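Local atomic coordinates of malic enzyme (Entamoeba histolytica, PDB entry 3NV9), a protein that probably catalyses the NADP-dependent oxidative decarboxylation of malate to pyruvate. Residues M1-A6 with F468-L473; V93-D98 with N166-S171. One frame throughout, in Å; residues are numbered along the deposited sequence.

Overall arrangement
The two contacts show how the same chain uses different chemistry at its ends and in its interior. Contact 1, partly buried near the surface, joins the irregular N-terminal tail to the start of the last helix, 470-485; contact 2 is fully buried and pairs strands 92-97 and 164-167 of the parallel sheet in the N-terminal malic enzyme domain. They share no helix or strand, and their centres lie about 34 Å apart. In contact 1 a single side-chain amide reaches a backbone carbonyl beside a small leucine contact, with the second subunit close by. In contact 2 repeated backbone bonds set the register, and a serine hydroxyl adds a further bond just beyond them; no other subunit touches it.

Contact 1: M1-A6 with F468-L473; sequences MAQLKA and FPQETL. With SO4 (sulfate ion), chain H.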
ATOM      1  N   MET A   1      25.769  36.707   3.259  1.00 57.10           N
ATOM      2  CA  MET A   1      24.303  36.672   3.580  1.00 56.76           C
ATOM      3  C   MET A   1      23.882  35.258   4.060  1.00 55.49           C
ATOM      4  O   MET A   1      24.633  34.274   3.844  1.00 55.66           O
ATOM      5  CB  MET A   1      23.496  37.071   2.353  1.00 57.06           C
ATOM      6  CG  MET A   1      22.336  38.025   2.612  1.00 59.50           C
ATOM      7  SD  MET A   1      21.199  38.030   1.190  1.00 63.94           S
ATOM      8  CE  MET A   1      22.338  37.780  -0.209  1.00 64.00           C
ATOM      9  N   ALA A   2      22.696  35.156   4.688  1.00 52.95           N
ATOM     10  CA  ALA A   2      22.294  33.920   5.369  1.00 50.21           C
ATOM     11  C   ALA A   2      22.252  32.714   4.429  1.00 48.28           C
ATOM     12  O   ALA A   2      21.976  32.823   3.206  1.00 48.26           O
ATOM     13  CB  ALA A   2      20.950  34.091   6.116  1.00 51.03           C
ATOM     14  N   GLN A   3      22.594  31.563   4.988  1.00 45.13           N
ATOM     15  CA  GLN A   3      22.314  30.357   4.287  1.00 41.48           C
ATOM     16  C   GLN A   3      21.017  29.768   4.854  1.00 38.47           C
ATOM     17  O   GLN A   3      20.546  30.094   5.947  1.00 36.73           O
ATOM     18  CB  GLN A   3      23.501  29.403   4.293  1.00 42.12           C
ATOM     19  CG  GLN A   3      23.744  28.695   5.581  1.00 44.37           C
ATOM     20  CD  GLN A   3      24.623  27.450   5.419  1.00 47.80           C
ATOM     21  OE1 GLN A   3      24.450  26.468   6.155  1.00 50.20           O
ATOM     22  NE2 GLN A   3      25.579  27.490   4.474  1.00 46.69           N
ATOM     23  N   LEU A   4      20.397  28.960   4.041  1.00 35.07           N
ATOM     24  CA  LEU A   4      19.147  28.371   4.387  1.00 33.18           C
ATOM     25  C   LEU A   4      19.294  27.517   5.657  1.00 32.09           C
ATOM     26  O   LEU A   4      20.295  26.840   5.840  1.00 30.85           O
ATOM     27  CB  LEU A   4      18.783  27.501   3.204  1.00 32.42           C
ATOM     28  CG  LEU A   4      17.474  27.531   2.457  1.00 31.02           C
ATOM     29  CD1 LEU A   4      16.569  28.782   2.657  1.00 26.91           C
ATOM     30  CD2 LEU A   4      17.888  27.288   1.067  1.00 24.61           C
ATOM     31  N   LYS A   5      18.291  27.567   6.523  1.00 31.70           N
ATOM     32  CA  LYS A   5      18.241  26.707   7.712  1.00 31.50           C
ATOM     33  C   LYS A   5      17.759  25.315   7.383  1.00 30.91           C
ATOM     34  O   LYS A   5      16.950  25.137   6.466  1.00 30.54           O
ATOM     35  CB  LYS A   5      17.310  27.294   8.781  1.00 31.54           C
ATOM     36  CG  LYS A   5      17.774  28.655   9.290  1.00 32.69           C
ATOM     37  CD  LYS A   5      16.964  29.118  10.452  1.00 38.09           C
ATOM     38  CE  LYS A   5      17.423  30.508  10.811  1.00 40.89           C
ATOM     39  NZ  LYS A   5      16.586  31.008  11.922  1.00 43.68           N
ATOM     40  N   ALA A   6      18.207  24.332   8.165  1.00 29.61           N
ATOM     41  CA  ALA A   6      17.742  22.948   7.960  1.00 28.84           C
ATOM     42  C   ALA A   6      16.220  22.838   7.849  1.00 27.50           C
ATOM     43  O   ALA A   6      15.707  21.982   7.129  1.00 27.06           O
ATOM     44  CB  ALA A   6      18.284  21.981   9.063  1.00 28.68           C
ATOM     45  N   PHE A 468      19.012  15.911   5.551  1.00 25.45           N
ATOM     46  CA  PHE A 468      19.245  16.255   4.162  1.00 24.02           C
ATOM     47  C   PHE A 468      20.486  17.126   4.043  1.00 24.48           C
ATOM     48  O   PHE A 468      20.661  18.014   4.849  1.00 23.23           O
ATOM     49  CB  PHE A 468      18.062  16.992   3.641  1.00 23.37           C
ATOM     50  CG  PHE A 468      18.112  17.233   2.170  1.00 22.35           C
ATOM     51  CD1 PHE A 468      17.721  16.242   1.285  1.00 17.39           C
ATOM     52  CD2 PHE A 468      18.496  18.470   1.672  1.00 21.92           C
ATOM     53  CE1 PHE A 468      17.758  16.447  -0.070  1.00 18.10           C
ATOM     54  CE2 PHE A 468      18.538  18.696   0.286  1.00 22.87           C
ATOM     55  CZ  PHE A 468      18.163  17.654  -0.587  1.00 21.07           C
ATOM     56  N   PRO A 469      21.339  16.890   3.020  1.00 25.28           N
ATOM     57  CA  PRO A 469      22.617  17.634   3.005  1.00 26.70           C
ATOM     58  C   PRO A 469      22.428  19.146   2.852  1.00 28.13           C
ATOM     59  O   PRO A 469      21.708  19.587   1.959  1.00 27.68           O
ATOM     60  CB  PRO A 469      23.357  17.018   1.785  1.00 27.07           C
ATOM     61  CG  PRO A 469      22.742  15.583   1.694  1.00 24.37           C
ATOM     62  CD  PRO A 469      21.289  15.914   1.922  1.00 24.34           C
ATOM     63  N   GLN A 470      23.032  19.913   3.753  1.00 29.29           N
ATOM     64  CA  GLN A 470      23.083  21.355   3.644  1.00 31.53           C
ATOM     65  C   GLN A 470      23.627  21.804   2.276  1.00 31.99           C
ATOM     66  O   GLN A 470      23.103  22.752   1.688  1.00 32.28           O
ATOM     67  CB  GLN A 470      23.936  21.974   4.766  1.00 31.99           C
ATOM     68  CG  GLN A 470      23.953  23.483   4.655  1.00 34.92           C
ATOM     69  CD  GLN A 470      22.624  24.084   5.068  1.00 37.89           C
ATOM     70  OE1 GLN A 470      22.041  23.673   6.071  1.00 38.24           O
ATOM     71  NE2 GLN A 470      22.131  25.066   4.288  1.00 40.58           N
ATOM     72  N   GLU A 471      24.641  21.106   1.756  1.00 32.04           N
ATOM     73  CA  GLU A 471      25.239  21.450   0.468  1.00 32.60           C
ATOM     74  C   GLU A 471      24.153  21.451  -0.650  1.00 31.94           C
ATOM     75  O   GLU A 471      24.211  22.209  -1.625  1.00 31.01           O
ATOM     76  CB  GLU A 471      26.412  20.459   0.176  1.00 33.83           C
ATOM     77  CG  GLU A 471      27.159  20.588  -1.159  1.00 39.85           C
ATOM     78  CD  GLU A 471      28.668  20.079  -1.136  1.00 48.52           C
ATOM     79  OE1 GLU A 471      29.147  19.487  -2.149  1.00 47.43           O
ATOM     80  OE2 GLU A 471      29.394  20.308  -0.129  1.00 52.43           O
ATOM     81  N   THR A 472      23.139  20.614  -0.505  1.00 30.77           N
ATOM     82  CA  THR A 472      22.200  20.489  -1.599  1.00 29.26           C
ATOM     83  C   THR A 472      21.181  21.591  -1.501  1.00 29.25           C
ATOM     84  O   THR A 472      20.695  22.088  -2.514  1.00 28.68           O
ATOM     85  CB  THR A 472      21.567  19.064  -1.668  1.00 29.78           C
ATOM     86  OG1 THR A 472      22.630  18.107  -1.806  1.00 27.49           O
ATOM     87  CG2 THR A 472      20.564  18.934  -2.889  1.00 25.25           C
ATOM     88  N   LEU A 473      20.907  22.000  -0.272  1.00 29.09           N
ATOM     89  CA  LEU A 473      20.047  23.157  -0.024  1.00 29.99           C
ATOM     90  C   LEU A 473      20.647  24.382  -0.698  1.00 30.21           C
ATOM     91  O   LEU A 473      19.972  25.104  -1.417  1.00 30.55           O
ATOM     92  CB  LEU A 473      19.868  23.412   1.499  1.00 28.74           C
ATOM     93  CG  LEU A 473      18.984  22.407   2.268  1.00 29.08           C
ATOM     94  CD1 LEU A 473      18.650  22.879   3.693  1.00 23.17           C
ATOM     95  CD2 LEU A 473      17.656  22.116   1.484  1.00 25.84           C
TER
HETATM   96  S   SO4 H 493      19.914  25.193  11.121  1.00 87.79           S
HETATM   97  O1  SO4 H 493      19.927  26.454  11.865  1.00 87.29           O
HETATM   98  O2  SO4 H 493      20.868  24.245  11.693  1.00 87.74           O
HETATM   99  O3  SO4 H 493      18.534  24.666  11.191  1.00 88.59           O
HETATM  100  O4  SO4 H 493      20.337  25.391   9.732  1.00 87.64           O
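The extended N-terminal tail docks on the opening turn of the C-terminal helix 470-485, Gln3 meeting Gln470, and Leu4 meeting both Gln470 and Leu473. The joint illustrates how a tail without regular structure can meet a helix start through one side-chain hydrogen bond and a small aliphatic contact. The bond comes from Gln470, whose CG stands anti to the backbone N; a bend at chi2 (73°) brings CD toward the tail. There NE2 donates to the backbone O of Leu4 at 3.0 Å, a somewhat bent bond with an angle of 144° at the hydrogen, and the donor lies modestly out of the carbonyl plane. Gln3 reaches the same amide tip to tip, with the two amide planes only 21° apart. Its OE1 lies 3.2 Å from Gln470 CD, but the angle toward NE2 is too poor for a hydrogen bond, leaving this a close packing of amides. Alongside this pair, Leu4 CD2 lies 4.4 Å from Leu473 CB, and Leu473 CD1 approaches Lys5 O at 4.0 Å. Pro469 occupies the N-cap position of the helix, and its O accepts from Thr472 N at 3.0 Å within the turn. Farther along the tail, Ala6 N donates to O4 of a sulfate ion at 2.8 Å and more weakly to O3; the ion probably came from the crystallisation liquor. Asn10 braces the tail by bonding Gln3 O and Lys5 N through its side-chain amide. Trp60 of the second subunit bonds Ala6 O through its indole NE1 and packs on Leu473, placing the joint at the dimer interface. Leu4 turns inward among Leu11 and Cys14 of helix 11-14, Phe31 of helix 21-43 and Leu477 of helix 470-485.

Contact 2: V93-D98 with N166-S171; sequences VGVVSD and NLEDIS
Ser97 OG is held twice: it donates to Glu168 O at 2.8 Å and is also hydrogen-bonded to Ser99 N. The hydroxyl stands anti to its own backbone N (chi1 -174°), and it meets Glu168 O from above the carbonyl plane. It continues a ladder of backbone bonds in which Asn166 N donates to Gly94 O, Val96 N to Asn166 O and Glu168 N to Val96 O, the last at 2.8 Å. The ladder exemplifies parallel pairing, with Asn166 bridged to Val95 and Leu167 to Val96, between neighbouring strands of a four-stranded parallel sheet; strand 131-136 lies on the far side of 92-97. Val95 and Asn166 share one face, and Val95 CG1 touches Glu168 CG at 3.6 Å; Asn166 and Glu168 also touch Met124 and Met117 of helix 114-128. Leu167 CD2 leans toward Val96 CB on the other face, where Leu179 of helix 174-185 packs on Leu167. Past the strands, the side chain of Asp98 crosses that of Ile170 at about a right angle, OD2 lying 4.0 Å from Ile170 CG2. Asp98 OD1 bonds Ser139 OG and accepts from a water at 2.7 Å, which also meets Ser171 OG. Asp169 OD1 is hydrogen-bonded to a glycerol, probably from the crystallisation liquor.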
ATOM      1  N   VAL A  93      -6.120   3.592   3.886  1.00 20.38           N
ATOM      2  CA  VAL A  93      -6.715   4.416   2.862  1.00 19.85           C
ATOM      3  C   VAL A  93      -5.964   4.244   1.552  1.00 20.51           C
ATOM      4  O   VAL A  93      -4.729   4.236   1.577  1.00 20.98           O
ATOM      5  CB  VAL A  93      -6.786   5.880   3.276  1.00 20.22           C
ATOM      6  CG1 VAL A  93      -7.196   6.755   2.091  1.00 15.54           C
ATOM      7  CG2 VAL A  93      -7.831   6.034   4.473  1.00 20.01           C
ATOM      8  N   GLY A  94      -6.695   4.029   0.438  1.00 19.07           N
ATOM      9  CA  GLY A  94      -6.071   3.984  -0.896  1.00 19.42           C
ATOM     10  C   GLY A  94      -6.203   5.308  -1.622  1.00 19.07           C
ATOM     11  O   GLY A  94      -7.287   5.833  -1.716  1.00 19.24           O
ATOM     12  N   VAL A  95      -5.098   5.876  -2.068  1.00 18.18           N
ATOM     13  CA  VAL A  95      -5.130   7.163  -2.748  1.00 18.53           C
ATOM     14  C   VAL A  95      -5.126   6.756  -4.209  1.00 19.54           C
ATOM     15  O   VAL A  95      -4.068   6.435  -4.752  1.00 20.63           O
ATOM     16  CB  VAL A  95      -3.852   8.040  -2.398  1.00 18.65           C
ATOM     17  CG1 VAL A  95      -3.903   9.470  -2.960  1.00 13.55           C
ATOM     18  CG2 VAL A  95      -3.698   8.176  -0.853  1.00 20.68           C
ATOM     19  N   VAL A  96      -6.309   6.709  -4.803  1.00 19.50           N
ATOM     20  CA  VAL A  96      -6.547   6.144  -6.128  1.00 20.80           C
ATOM     21  C   VAL A  96      -6.608   7.283  -7.137  1.00 20.62           C
ATOM     22  O   VAL A  96      -7.341   8.251  -6.962  1.00 20.68           O
ATOM     23  CB  VAL A  96      -7.857   5.252  -6.157  1.00 20.86           C
ATOM     24  CG1 VAL A  96      -8.172   4.712  -7.589  1.00 20.14           C
ATOM     25  CG2 VAL A  96      -7.693   4.097  -5.210  1.00 20.17           C
ATOM     26  N   SER A  97      -5.749   7.196  -8.141  1.00 20.89           N
ATOM     27  CA  SER A  97      -5.730   8.187  -9.222  1.00 20.78           C
ATOM     28  C   SER A  97      -5.395   7.505 -10.537  1.00 20.77           C
ATOM     29  O   SER A  97      -4.701   6.496 -10.528  1.00 21.33           O
ATOM     30  CB  SER A  97      -4.693   9.235  -8.974  1.00 20.32           C
ATOM     31  OG  SER A  97      -4.792  10.255  -9.970  1.00 22.37           O
ATOM     32  N   ASP A  98      -5.902   8.039 -11.645  1.00 20.39           N
ATOM     33  CA  ASP A  98      -5.495   7.574 -12.952  1.00 21.98           C
ATOM     34  C   ASP A  98      -4.509   8.527 -13.602  1.00 23.20           C
ATOM     35  O   ASP A  98      -4.124   8.359 -14.768  1.00 23.02           O
ATOM     36  CB  ASP A  98      -6.723   7.215 -13.842  1.00 22.47           C
ATOM     37  CG  ASP A  98      -7.559   8.430 -14.298  1.00 23.90           C
ATOM     38  OD1 ASP A  98      -8.500   8.159 -15.093  1.00 26.17           O
ATOM     39  OD2 ASP A  98      -7.305   9.607 -13.943  1.00 22.26           O
ATOM     40  N   ASN A 166      -9.729   7.151  -1.326  1.00 21.20           N
ATOM     41  CA  ASN A 166      -9.538   8.568  -1.506  1.00 21.30           C
ATOM     42  C   ASN A 166      -9.165   8.825  -2.955  1.00 21.46           C
ATOM     43  O   ASN A 166      -7.980   8.810  -3.329  1.00 22.05           O
ATOM     44  CB  ASN A 166      -8.481   9.041  -0.479  1.00 21.13           C
ATOM     45  CG  ASN A 166      -8.027  10.469  -0.703  1.00 21.11           C
ATOM     46  OD1 ASN A 166      -6.982  10.683  -1.340  1.00 21.56           O
ATOM     47  ND2 ASN A 166      -8.779  11.452  -0.176  1.00 15.75           N
ATOM     48  N   LEU A 167     -10.181   9.040  -3.784  1.00 21.69           N
ATOM     49  CA  LEU A 167      -9.967   9.369  -5.212  1.00 21.76           C
ATOM     50  C   LEU A 167      -9.259  10.709  -5.326  1.00 21.78           C
ATOM     51  O   LEU A 167      -9.596  11.654  -4.623  1.00 22.38           O
ATOM     52  CB  LEU A 167     -11.305   9.420  -5.992  1.00 22.27           C
ATOM     53  CG  LEU A 167     -12.253   8.192  -5.900  1.00 20.89           C
ATOM     54  CD1 LEU A 167     -13.677   8.540  -6.300  1.00 18.70           C
ATOM     55  CD2 LEU A 167     -11.720   7.017  -6.769  1.00 21.31           C
ATOM     56  N   GLU A 168      -8.283  10.794  -6.216  1.00 21.90           N
ATOM     57  CA  GLU A 168      -7.617  12.053  -6.503  1.00 22.65           C
ATOM     58  C   GLU A 168      -7.410  12.239  -8.025  1.00 23.53           C
ATOM     59  O   GLU A 168      -7.114  11.256  -8.724  1.00 21.92           O
ATOM     60  CB  GLU A 168      -6.212  12.028  -5.860  1.00 23.26           C
ATOM     61  CG  GLU A 168      -6.146  11.951  -4.327  1.00 23.50           C
ATOM     62  CD  GLU A 168      -6.401  13.291  -3.665  1.00 25.64           C
ATOM     63  OE1 GLU A 168      -6.382  13.301  -2.419  1.00 27.99           O
ATOM     64  OE2 GLU A 168      -6.608  14.330  -4.380  1.00 25.89           O
ATOM     65  N   ASP A 169      -7.468  13.500  -8.481  1.00 23.51           N
ATOM     66  CA  ASP A 169      -6.803  13.934  -9.718  1.00 24.80           C
ATOM     67  C   ASP A 169      -7.263  13.085 -10.939  1.00 24.72           C
ATOM     68  O   ASP A 169      -6.460  12.552 -11.723  1.00 24.47           O
ATOM     69  CB  ASP A 169      -5.279  13.896  -9.522  1.00 25.16           C
ATOM     70  CG  ASP A 169      -4.763  14.959  -8.542  1.00 27.48           C
ATOM     71  OD1 ASP A 169      -5.573  15.637  -7.890  1.00 30.39           O
ATOM     72  OD2 ASP A 169      -3.521  15.125  -8.401  1.00 32.08           O
ATOM     73  N   ILE A 170      -8.579  12.942 -11.025  1.00 24.46           N
ATOM     74  CA  ILE A 170      -9.282  12.299 -12.113  1.00 25.40           C
ATOM     75  C   ILE A 170     -10.056  13.408 -12.847  1.00 26.04           C
ATOM     76  O   ILE A 170     -10.778  14.220 -12.233  1.00 25.65           O
ATOM     77  CB  ILE A 170     -10.251  11.210 -11.581  1.00 24.63           C
ATOM     78  CG1 ILE A 170      -9.481  10.252 -10.662  1.00 23.06           C
ATOM     79  CG2 ILE A 170     -10.984  10.504 -12.717  1.00 22.76           C
ATOM     80  CD1 ILE A 170     -10.239   9.003 -10.203  1.00 23.52           C
ATOM     81  N   SER A 171      -9.881  13.440 -14.161  1.00 26.19           N
ATOM     82  CA  SER A 171     -10.523  14.432 -15.023  1.00 26.62           C
ATOM     83  C   SER A 171     -12.055  14.372 -14.975  1.00 26.41           C
ATOM     84  O   SER A 171     -12.636  13.311 -14.744  1.00 26.71           O
ATOM     85  CB  SER A 171     -10.079  14.171 -16.450  1.00 26.93           C
ATOM     86  OG  SER A 171     -10.638  12.932 -16.869  1.00 28.33           O
TER
HETATM   87  O   HOH W   1     -10.203   9.952 -16.123  1.00 22.44           O